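Local structure of mucus binding proteinn (Lactobacillus reuteri, 4MT5) at residues 140-149 with 160-169; 149-159 with 176-184. The protein probably helps lactobacilli adhere to gastrointestinal mucus as a cell-wall-attached protein that binds mucin, the present chain being Mub repeat V with its ubiquitin-like beta-grasp fold. All coordinates share one frame; numbering follows the deposited sequence.

Contact 1: residues 140-149 with 160-169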
loop_
_atom_site.group_PDB
_atom_site.type_symbol
_atom_site.label_atom_id
_atom_site.label_comp_id
_atom_site.label_asym_id
_atom_site.label_seq_id
_atom_site.Cartn_x
_atom_site.Cartn_y
_atom_site.Cartn_z
ATOM N N ASP A 140 -1.079 -16.072 -0.063
ATOM C CA ASP A 140 0.304 -15.658 0.145
ATOM C C ASP A 140 1.284 -16.473 -0.663
ATOM O O ASP A 140 2.482 -16.196 -0.667
ATOM C CB ASP A 140 0.682 -15.782 1.612
ATOM C CG ASP A 140 0.122 -14.659 2.443
ATOM O OD1 ASP A 140 -0.270 -13.624 1.851
ATOM O OD2 ASP A 140 0.079 -14.803 3.683
ATOM N N SER A 141 0.776 -17.495 -1.333
ATOM C CA SER A 141 1.603 -18.326 -2.197
ATOM C C SER A 141 0.740 -19.006 -3.241
ATOM O O SER A 141 -0.481 -18.865 -3.252
ATOM C CB SER A 141 2.361 -19.366 -1.384
ATOM O OG SER A 141 1.473 -20.078 -0.550
ATOM N N LYS A 142 1.379 -19.738 -4.130
ATOM C CA LYS A 142 0.673 -20.408 -5.208
ATOM C C LYS A 142 1.567 -21.564 -5.598
ATOM O O LYS A 142 2.789 -21.428 -5.616
ATOM C CB LYS A 142 0.433 -19.434 -6.379
ATOM C CG LYS A 142 -0.061 -20.052 -7.680
ATOM C CD LYS A 142 -1.365 -20.828 -7.504
ATOM C CE LYS A 142 -1.923 -21.273 -8.865
ATOM N NZ LYS A 142 -0.834 -21.787 -9.774
ATOM N N THR A 143 0.978 -22.724 -5.841
ATOM C CA THR A 143 1.779 -23.843 -6.299
ATOM C C THR A 143 1.611 -23.951 -7.802
ATOM O O THR A 143 0.501 -23.837 -8.329
ATOM C CB THR A 143 1.393 -25.169 -5.623
ATOM O OG1 THR A 143 0.055 -25.524 -5.990
ATOM C CG2 THR A 143 1.503 -25.054 -4.108
ATOM N N PHE A 144 2.725 -24.132 -8.498
ATOM C CA PHE A 144 2.655 -24.373 -9.918
ATOM C C PHE A 144 2.309 -25.834 -10.121
ATOM O O PHE A 144 2.915 -26.710 -9.492
ATOM C CB PHE A 144 3.983 -24.049 -10.577
ATOM C CG PHE A 144 4.164 -22.598 -10.876
ATOM C CD1 PHE A 144 3.266 -21.932 -11.703
ATOM C CD2 PHE A 144 5.235 -21.896 -10.346
ATOM C CE1 PHE A 144 3.429 -20.585 -11.993
ATOM C CE2 PHE A 144 5.409 -20.549 -10.630
ATOM C CZ PHE A 144 4.501 -19.891 -11.456
ATOM N N ALA A 145 1.322 -26.096 -10.973
ATOM C CA ALA A 145 0.991 -27.469 -11.319
ATOM C C ALA A 145 2.226 -28.101 -11.947
ATOM O O ALA A 145 2.875 -27.478 -12.789
ATOM C CB ALA A 145 -0.177 -27.507 -12.284
ATOM N N ALA A 146 2.577 -29.308 -11.510
ATOM C CA ALA A 146 3.649 -30.056 -12.156
ATOM C C ALA A 146 3.323 -30.215 -13.644
ATOM O O ALA A 146 2.167 -30.448 -14.014
ATOM C CB ALA A 146 3.829 -31.410 -11.492
ATOM N N VAL A 147 4.330 -30.051 -14.497
ATOM C CA VAL A 147 4.126 -30.184 -15.945
ATOM C C VAL A 147 4.758 -31.456 -16.523
ATOM O O VAL A 147 5.958 -31.721 -16.341
ATOM C CB VAL A 147 4.600 -28.935 -16.748
ATOM C CG1 VAL A 147 4.746 -29.266 -18.225
ATOM C CG2 VAL A 147 3.630 -27.783 -16.569
ATOM N N PRO A 148 3.928 -32.260 -17.207
ATOM C CA PRO A 148 4.373 -33.457 -17.917
ATOM C C PRO A 148 5.125 -33.059 -19.176
ATOM O O PRO A 148 4.600 -32.275 -19.983
ATOM C CB PRO A 148 3.054 -34.145 -18.303
ATOM C CG PRO A 148 2.016 -33.528 -17.427
ATOM C CD PRO A 148 2.463 -32.119 -17.251
ATOM N N SER A 149 6.343 -33.575 -19.323
ATOM C CA SER A 149 7.086 -33.452 -20.570
ATOM C C SER A 149 6.285 -34.161 -21.657
ATOM O O SER A 149 5.874 -35.308 -21.462
ATOM C CB SER A 149 8.458 -34.120 -20.440
ATOM O OG SER A 149 9.147 -33.699 -19.275
ATOM N N GLN A 160 10.682 -37.117 -16.724
ATOM C CA GLN A 160 9.339 -37.423 -17.221
ATOM C C GLN A 160 8.377 -36.235 -17.039
ATOM O O GLN A 160 7.470 -36.004 -17.853
ATOM C CB GLN A 160 8.798 -38.690 -16.543
ATOM C CG GLN A 160 7.400 -39.116 -16.997
ATOM C CD GLN A 160 7.270 -39.221 -18.511
ATOM O OE1 GLN A 160 7.795 -40.153 -19.135
ATOM N NE2 GLN A 160 6.566 -38.258 -19.112
ATOM N N GLN A 161 8.595 -35.484 -15.968
ATOM C CA GLN A 161 7.853 -34.265 -15.714
ATOM C C GLN A 161 8.689 -33.426 -14.771
ATOM O O GLN A 161 9.558 -33.943 -14.066
ATOM C CB GLN A 161 6.520 -34.580 -15.042
ATOM C CG GLN A 161 6.687 -35.211 -13.666
ATOM C CD GLN A 161 5.432 -35.148 -12.817
ATOM O OE1 GLN A 161 4.309 -35.182 -13.333
ATOM N NE2 GLN A 161 5.619 -35.056 -11.502
ATOM N N ILE A 162 8.441 -32.129 -14.745
ATOM C CA ILE A 162 9.042 -31.351 -13.682
ATOM C C ILE A 162 7.991 -31.084 -12.596
ATOM O O ILE A 162 6.799 -30.918 -12.889
ATOM C CB ILE A 162 9.724 -30.083 -14.202
ATOM C CG1 ILE A 162 10.616 -29.473 -13.102
ATOM C CG2 ILE A 162 8.683 -29.117 -14.754
ATOM C CD1 ILE A 162 11.527 -30.483 -12.362
ATOM N N ASN A 163 8.450 -31.083 -11.346
ATOM C CA ASN A 163 7.584 -31.107 -10.169
ATOM C C ASN A 163 6.627 -29.938 -9.993
ATOM O O ASN A 163 6.513 -29.048 -10.839
ATOM C CB ASN A 163 8.444 -31.206 -8.905
ATOM C CG ASN A 163 9.313 -32.439 -8.896
ATOM O OD1 ASN A 163 9.262 -33.244 -9.826
ATOM N ND2 ASN A 163 10.118 -32.596 -7.849
ATOM N N GLU A 164 5.924 -29.966 -8.870
ATOM C CA GLU A 164 5.234 -28.789 -8.395
ATOM C C GLU A 164 6.263 -27.963 -7.662
ATOM O O GLU A 164 7.214 -28.501 -7.078
ATOM C CB GLU A 164 4.146 -29.156 -7.406
ATOM C CG GLU A 164 2.922 -29.770 -7.999
ATOM C CD GLU A 164 1.879 -30.008 -6.934
ATOM O OE1 GLU A 164 2.272 -30.264 -5.769
ATOM O OE2 GLU A 164 0.672 -29.918 -7.252
ATOM N N PHE A 165 6.063 -26.655 -7.701
ATOM C CA PHE A 165 6.878 -25.723 -6.950
ATOM C C PHE A 165 5.948 -24.663 -6.359
ATOM O O PHE A 165 5.030 -24.177 -7.038
ATOM C CB PHE A 165 7.944 -25.093 -7.855
ATOM C CG PHE A 165 9.210 -25.908 -7.968
ATOM C CD1 PHE A 165 9.711 -26.602 -6.867
ATOM C CD2 PHE A 165 9.900 -25.983 -9.173
ATOM C CE1 PHE A 165 10.881 -27.352 -6.962
ATOM C CE2 PHE A 165 11.071 -26.734 -9.282
ATOM C CZ PHE A 165 11.562 -27.418 -8.173
ATOM N N THR A 166 6.159 -24.339 -5.087
ATOM C CA THR A 166 5.378 -23.297 -4.440
ATOM C C THR A 166 6.170 -21.998 -4.490
ATOM O O THR A 166 7.388 -22.003 -4.301
ATOM C CB THR A 166 5.035 -23.643 -2.975
ATOM O OG1 THR A 166 4.249 -24.841 -2.930
ATOM C CG2 THR A 166 4.233 -22.515 -2.335
ATOM N N VAL A 167 5.483 -20.888 -4.760
ATOM C CA VAL A 167 6.145 -19.592 -4.833
ATOM C C VAL A 167 5.408 -18.521 -4.016
ATOM O O VAL A 167 4.184 -18.548 -3.894
ATOM C CB VAL A 167 6.304 -19.138 -6.300
ATOM C CG1 VAL A 167 7.276 -20.043 -7.027
ATOM C CG2 VAL A 167 4.963 -19.137 -7.001
ATOM N N THR A 168 6.171 -17.591 -3.443
ATOM C CA THR A 168 5.614 -16.443 -2.736
ATOM C C THR A 168 5.853 -15.209 -3.605
ATOM O O THR A 168 6.518 -15.308 -4.635
ATOM C CB THR A 168 6.306 -16.242 -1.378
ATOM O OG1 THR A 168 7.656 -15.809 -1.592
ATOM C CG2 THR A 168 6.276 -17.520 -0.557
ATOM N N PRO A 169 5.309 -14.043 -3.207
ATOM C CA PRO A 169 5.595 -12.831 -3.993
ATOM C C PRO A 169 7.096 -12.527 -4.130
ATOM O O PRO A 169 7.543 -11.879 -5.084
ATOM C CB PRO A 169 4.916 -11.729 -3.179
ATOM C CG PRO A 169 3.807 -12.420 -2.483
ATOM C CD PRO A 169 4.268 -13.803 -2.186
#
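Lys142 and Val167 face each other as a hydrogen-bonded pair in a two-stranded antiparallel sheet within the Muc B2-like domain, a member of the ubiquitin-like beta-grasp class. Val167 N reaches Lys142 O at 2.9 Å, and the return bond from Lys142 N to Val167 O is 3.1 Å. Phe144 N adds a nearly straight bond to Phe165 O (2.7 Å, 171° at the hydrogen). Pairing then lapses around Ala145 and Ala146: Ala146 CA lies 3.3 Å from Asn163 O, a CA-H...O contact, while Glu164 lays its CG against Ala146 N. Regular pairing resumes at Val147 and Ile162, which exchange two backbone bonds, both bent, and Ser149 N closes the run on Gln160 O (3.1 Å).

The sheet has two unlike faces. Thr143, Thr166, Pro148 and Gln161 form an exposed one, where the CG2 methyl of Thr143 meets OG1 of Thr166. Phe144, Val147, Ile162 and Val167 form the other. There the Phe144 ring is set beside its own backbone N (chi1 -83°), which carries it back along the strand to the diagonal neighbour Val167; ring atom CE2 meets the CG2 methyl at 3.9 Å, the two side chains at about a right angle.

Beyond this first shell, strand 85-96 backs that face: Phe144 rests on Glu91, Val147 on Tyr95, Ile162 on Ile93 and Val167 on Val89. Lys142 touches Val111 of strand 104-120, and its chain folds over so that NZ donates to Thr143 O (2.8 Å) from 44° above the carbonyl plane.

Contact 2: residues 149-159 with 176-184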
loop_
_atom_site.group_PDB
_atom_site.type_symbol
_atom_site.label_atom_id
_atom_site.label_comp_id
_atom_site.label_asym_id
_atom_site.label_seq_id
_atom_site.Cartn_x
_atom_site.Cartn_y
_atom_site.Cartn_z
ATOM N N SER A 149 6.343 -33.575 -19.323
ATOM C CA SER A 149 7.086 -33.452 -20.570
ATOM C C SER A 149 6.285 -34.161 -21.657
ATOM O O SER A 149 5.874 -35.308 -21.462
ATOM C CB SER A 149 8.458 -34.120 -20.440
ATOM O OG SER A 149 9.147 -33.699 -19.275
ATOM N N PRO A 150 6.054 -33.491 -22.803
ATOM C CA PRO A 150 5.264 -34.129 -23.861
ATOM C C PRO A 150 6.037 -35.271 -24.546
ATOM O O PRO A 150 7.261 -35.371 -24.420
ATOM C CB PRO A 150 5.006 -32.989 -24.851
ATOM C CG PRO A 150 5.504 -31.745 -24.194
ATOM C CD PRO A 150 6.533 -32.161 -23.208
ATOM N N ALA A 151 5.314 -36.129 -25.261
ATOM C CA ALA A 151 5.916 -37.280 -25.922
ATOM C C ALA A 151 6.397 -36.905 -27.311
ATOM O O ALA A 151 5.629 -36.395 -28.133
ATOM C CB ALA A 151 4.923 -38.436 -26.004
ATOM N N VAL A 152 7.680 -37.149 -27.557
ATOM C CA VAL A 152 8.253 -37.015 -28.888
ATOM C C VAL A 152 8.773 -38.387 -29.293
ATOM O O VAL A 152 9.702 -38.913 -28.677
ATOM C CB VAL A 152 9.405 -35.991 -28.920
ATOM C CG1 VAL A 152 9.757 -35.636 -30.354
ATOM C CG2 VAL A 152 9.019 -34.743 -28.155
ATOM N N GLU A 153 8.150 -38.984 -30.304
ATOM C CA GLU A 153 8.576 -40.299 -30.758
ATOM C C GLU A 153 9.960 -40.167 -31.355
ATOM O O GLU A 153 10.230 -39.248 -32.127
ATOM C CB GLU A 153 7.601 -40.872 -31.785
ATOM C CG GLU A 153 7.218 -39.886 -32.875
ATOM C CD GLU A 153 6.349 -40.508 -33.946
ATOM O OE1 GLU A 153 5.778 -39.739 -34.755
ATOM O OE2 GLU A 153 6.244 -41.759 -33.980
ATOM N N GLY A 154 10.843 -41.076 -30.973
ATOM C CA GLY A 154 12.211 -41.042 -31.449
ATOM C C GLY A 154 13.132 -40.547 -30.362
ATOM O O GLY A 154 14.355 -40.665 -30.471
ATOM N N TYR A 155 12.542 -39.993 -29.304
ATOM C CA TYR A 155 13.319 -39.496 -28.166
ATOM C C TYR A 155 12.705 -39.903 -26.824
ATOM O O TYR A 155 11.530 -40.267 -26.757
ATOM C CB TYR A 155 13.450 -37.970 -28.226
ATOM C CG TYR A 155 14.092 -37.434 -29.492
ATOM C CD1 TYR A 155 15.455 -37.148 -29.540
ATOM C CD2 TYR A 155 13.331 -37.200 -30.633
ATOM C CE1 TYR A 155 16.038 -36.650 -30.688
ATOM C CE2 TYR A 155 13.908 -36.705 -31.785
ATOM C CZ TYR A 155 15.259 -36.429 -31.808
ATOM O OH TYR A 155 15.830 -35.939 -32.961
ATOM N N THR A 156 13.517 -39.864 -25.769
ATOM C CA THR A 156 13.016 -39.962 -24.401
ATOM C C THR A 156 13.713 -38.921 -23.533
ATOM O O THR A 156 14.948 -38.910 -23.447
ATOM C CB THR A 156 13.228 -41.351 -23.759
ATOM O OG1 THR A 156 14.617 -41.535 -23.444
ATOM C CG2 THR A 156 12.718 -42.474 -24.667
ATOM N N PRO A 157 12.914 -38.045 -22.888
ATOM C CA PRO A 157 13.347 -36.950 -22.002
ATOM C C PRO A 157 13.995 -37.431 -20.702
ATOM O O PRO A 157 13.629 -38.490 -20.190
ATOM C CB PRO A 157 12.037 -36.218 -21.694
ATOM C CG PRO A 157 10.966 -37.236 -21.908
ATOM C CD PRO A 157 11.448 -38.079 -23.044
ATOM N N ASN A 158 14.943 -36.655 -20.178
ATOM C CA ASN A 158 15.666 -37.028 -18.957
ATOM C C ASN A 158 14.906 -36.748 -17.652
ATOM O O ASN A 158 15.373 -37.110 -16.566
ATOM C CB ASN A 158 17.069 -36.393 -18.916
ATOM C CG ASN A 158 17.053 -34.879 -19.151
ATOM O OD1 ASN A 158 15.994 -34.239 -19.167
ATOM N ND2 ASN A 158 18.243 -34.301 -19.329
ATOM N N HIS A 159 13.751 -36.088 -17.772
ATOM C CA HIS A 159 12.799 -35.915 -16.672
ATOM C C HIS A 159 11.402 -36.124 -17.240
ATOM O O HIS A 159 10.983 -35.393 -18.139
ATOM C CB HIS A 159 12.885 -34.509 -16.064
ATOM C CG HIS A 159 14.206 -34.191 -15.436
ATOM N ND1 HIS A 159 14.834 -35.038 -14.547
ATOM C CD2 HIS A 159 15.012 -33.110 -15.558
ATOM C CE1 HIS A 159 15.975 -34.497 -14.156
ATOM N NE2 HIS A 159 16.107 -33.326 -14.755
ATOM N N LYS A 176 13.679 -24.086 -15.978
ATOM C CA LYS A 176 13.967 -25.505 -15.917
ATOM C C LYS A 176 14.016 -26.038 -17.344
ATOM O O LYS A 176 13.114 -25.775 -18.147
ATOM C CB LYS A 176 12.868 -26.220 -15.134
ATOM C CG LYS A 176 13.334 -26.995 -13.924
ATOM C CD LYS A 176 14.084 -26.146 -12.928
ATOM C CE LYS A 176 14.209 -26.916 -11.611
ATOM N NZ LYS A 176 15.168 -26.316 -10.632
ATOM N N THR A 177 15.067 -26.797 -17.649
ATOM C CA THR A 177 15.296 -27.318 -18.995
ATOM C C THR A 177 15.146 -28.843 -19.077
ATOM O O THR A 177 15.703 -29.570 -18.254
ATOM C CB THR A 177 16.691 -26.907 -19.483
ATOM O OG1 THR A 177 16.801 -25.477 -19.430
ATOM C CG2 THR A 177 16.921 -27.378 -20.901
ATOM N N VAL A 178 14.382 -29.316 -20.062
ATOM C CA VAL A 178 14.243 -30.753 -20.318
ATOM C C VAL A 178 15.014 -31.173 -21.577
ATOM O O VAL A 178 14.813 -30.602 -22.654
ATOM C CB VAL A 178 12.770 -31.159 -20.506
ATOM C CG1 VAL A 178 12.614 -32.665 -20.378
ATOM C CG2 VAL A 178 11.910 -30.474 -19.498
ATOM N N VAL A 179 15.888 -32.173 -21.442
ATOM C CA VAL A 179 16.700 -32.647 -22.569
ATOM C C VAL A 179 16.230 -34.008 -23.075
ATOM O O VAL A 179 16.138 -34.973 -22.318
ATOM C CB VAL A 179 18.203 -32.738 -22.225
ATOM C CG1 VAL A 179 18.991 -33.112 -23.458
ATOM C CG2 VAL A 179 18.709 -31.426 -21.674
ATOM N N TYR A 180 15.938 -34.065 -24.368
ATOM C CA TYR A 180 15.485 -35.289 -25.010
ATOM C C TYR A 180 16.653 -36.051 -25.637
ATOM O O TYR A 180 17.402 -35.497 -26.449
ATOM C CB TYR A 180 14.446 -34.958 -26.082
ATOM C CG TYR A 180 13.047 -34.731 -25.545
ATOM C CD1 TYR A 180 12.051 -35.695 -25.711
ATOM C CD2 TYR A 180 12.719 -33.552 -24.876
ATOM C CE1 TYR A 180 10.769 -35.494 -25.226
ATOM C CE2 TYR A 180 11.434 -33.342 -24.380
ATOM C CZ TYR A 180 10.465 -34.316 -24.560
ATOM O OH TYR A 180 9.193 -34.115 -24.077
ATOM N N VAL A 181 16.808 -37.318 -25.255
ATOM C CA VAL A 181 17.863 -38.170 -25.809
ATOM C C VAL A 181 17.325 -39.008 -26.967
ATOM O O VAL A 181 16.271 -39.628 -26.857
ATOM C CB VAL A 181 18.477 -39.094 -24.730
ATOM C CG1 VAL A 181 19.370 -40.137 -25.367
ATOM C CG2 VAL A 181 19.249 -38.272 -23.693
ATOM N N GLY A 182 18.045 -39.007 -28.083
ATOM C CA GLY A 182 17.655 -39.804 -29.235
ATOM C C GLY A 182 17.670 -41.303 -28.977
ATOM O O GLY A 182 18.563 -41.823 -28.303
ATOM N N ASP A 183 16.680 -42.005 -29.520
ATOM C CA ASP A 183 16.571 -43.451 -29.326
ATOM C C ASP A 183 17.671 -44.234 -30.063
ATOM O O ASP A 183 17.731 -44.226 -31.296
ATOM C CB ASP A 183 15.163 -43.952 -29.701
ATOM C CG ASP A 183 14.100 -43.563 -28.659
ATOM O OD1 ASP A 183 14.475 -43.291 -27.490
ATOM O OD2 ASP A 183 12.892 -43.535 -29.007
ATOM N N PRO A 184 18.547 -44.910 -29.295
ATOM C CA PRO A 184 19.727 -45.629 -29.805
ATOM C C PRO A 184 19.377 -46.847 -30.660
ATOM O O PRO A 184 18.347 -47.477 -30.419
ATOM C CB PRO A 184 20.452 -46.077 -28.523
ATOM C CG PRO A 184 19.860 -45.245 -27.412
ATOM C CD PRO A 184 18.443 -45.005 -27.828
HETATM O O HOH W 1 16.153 -43.192 -25.690
#
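Tyr180 pushes its ring from strand 176-182 into the concave side of the 149-154 loop, which bows out and returns as the antiparallel edge strand 155-157 of this beta-grasp-like domain. Pro157 is the bump beneath the flat ring: its CB sits over the ring centre as a CH-pi contact, 3.8 Å from the centroid and 11° off the normal. Val152 CG2 fills the hollow beside Tyr180 CE1 (3.5 Å), and Tyr155 CB closes the ring edge at CD1 of Tyr180 (3.7 Å). At the far end OH donates to Pro150 O, which lies in the plane of the Tyr180 ring at its edge, although the modelled separation is too short to be trusted as a length.

The loop turns through a type II beta turn, Val152 to Tyr155, with Gly154 at the positive phi (105°) that suits it. Gly154 O then takes Asp183 N (2.8 Å), and a water joins Asp183 OD1 to Thr156 OG1. Thr156 and Val181 exchange backbone bonds between these ends.

Ser149 OG, lying against Val178 CG1, donates to His159 O (2.7 Å) and so ties the two ends of the bow together. Put alanine in its place and the His159 carbonyl would probably lose this donor, leaving the backbone bond from Ser149 N to Gln160 O to hold the base of the loop.

Past Pro157 the side chain of Asn158 substitutes for a backbone carbonyl: with CG turned between N and the carbonyl carbon (chi1 52°), OD1 accepts Val179 N at 3.1 Å, while Asn158 N donates to Val179 O.

Both contacts lie on the surface, contact 1 with its centre about 28 Å from the centre of the chain and contact 2 farther out, about 46 Å. They interleave along the chain and share Ser149, which ends the paired run of contact 1 and begins the loop of contact 2. Contact 1 is a separate two-stranded sheet held chiefly by backbone bonds, with its apolar side laid on strand 85-96. Contact 2 instead adds an edge strand to the larger sheet and relies more on one aromatic ring in a proline- and valine-lined hollow. Packing joins them directly: the aliphatic chain of Lys176 touches Ile162 and Phe165.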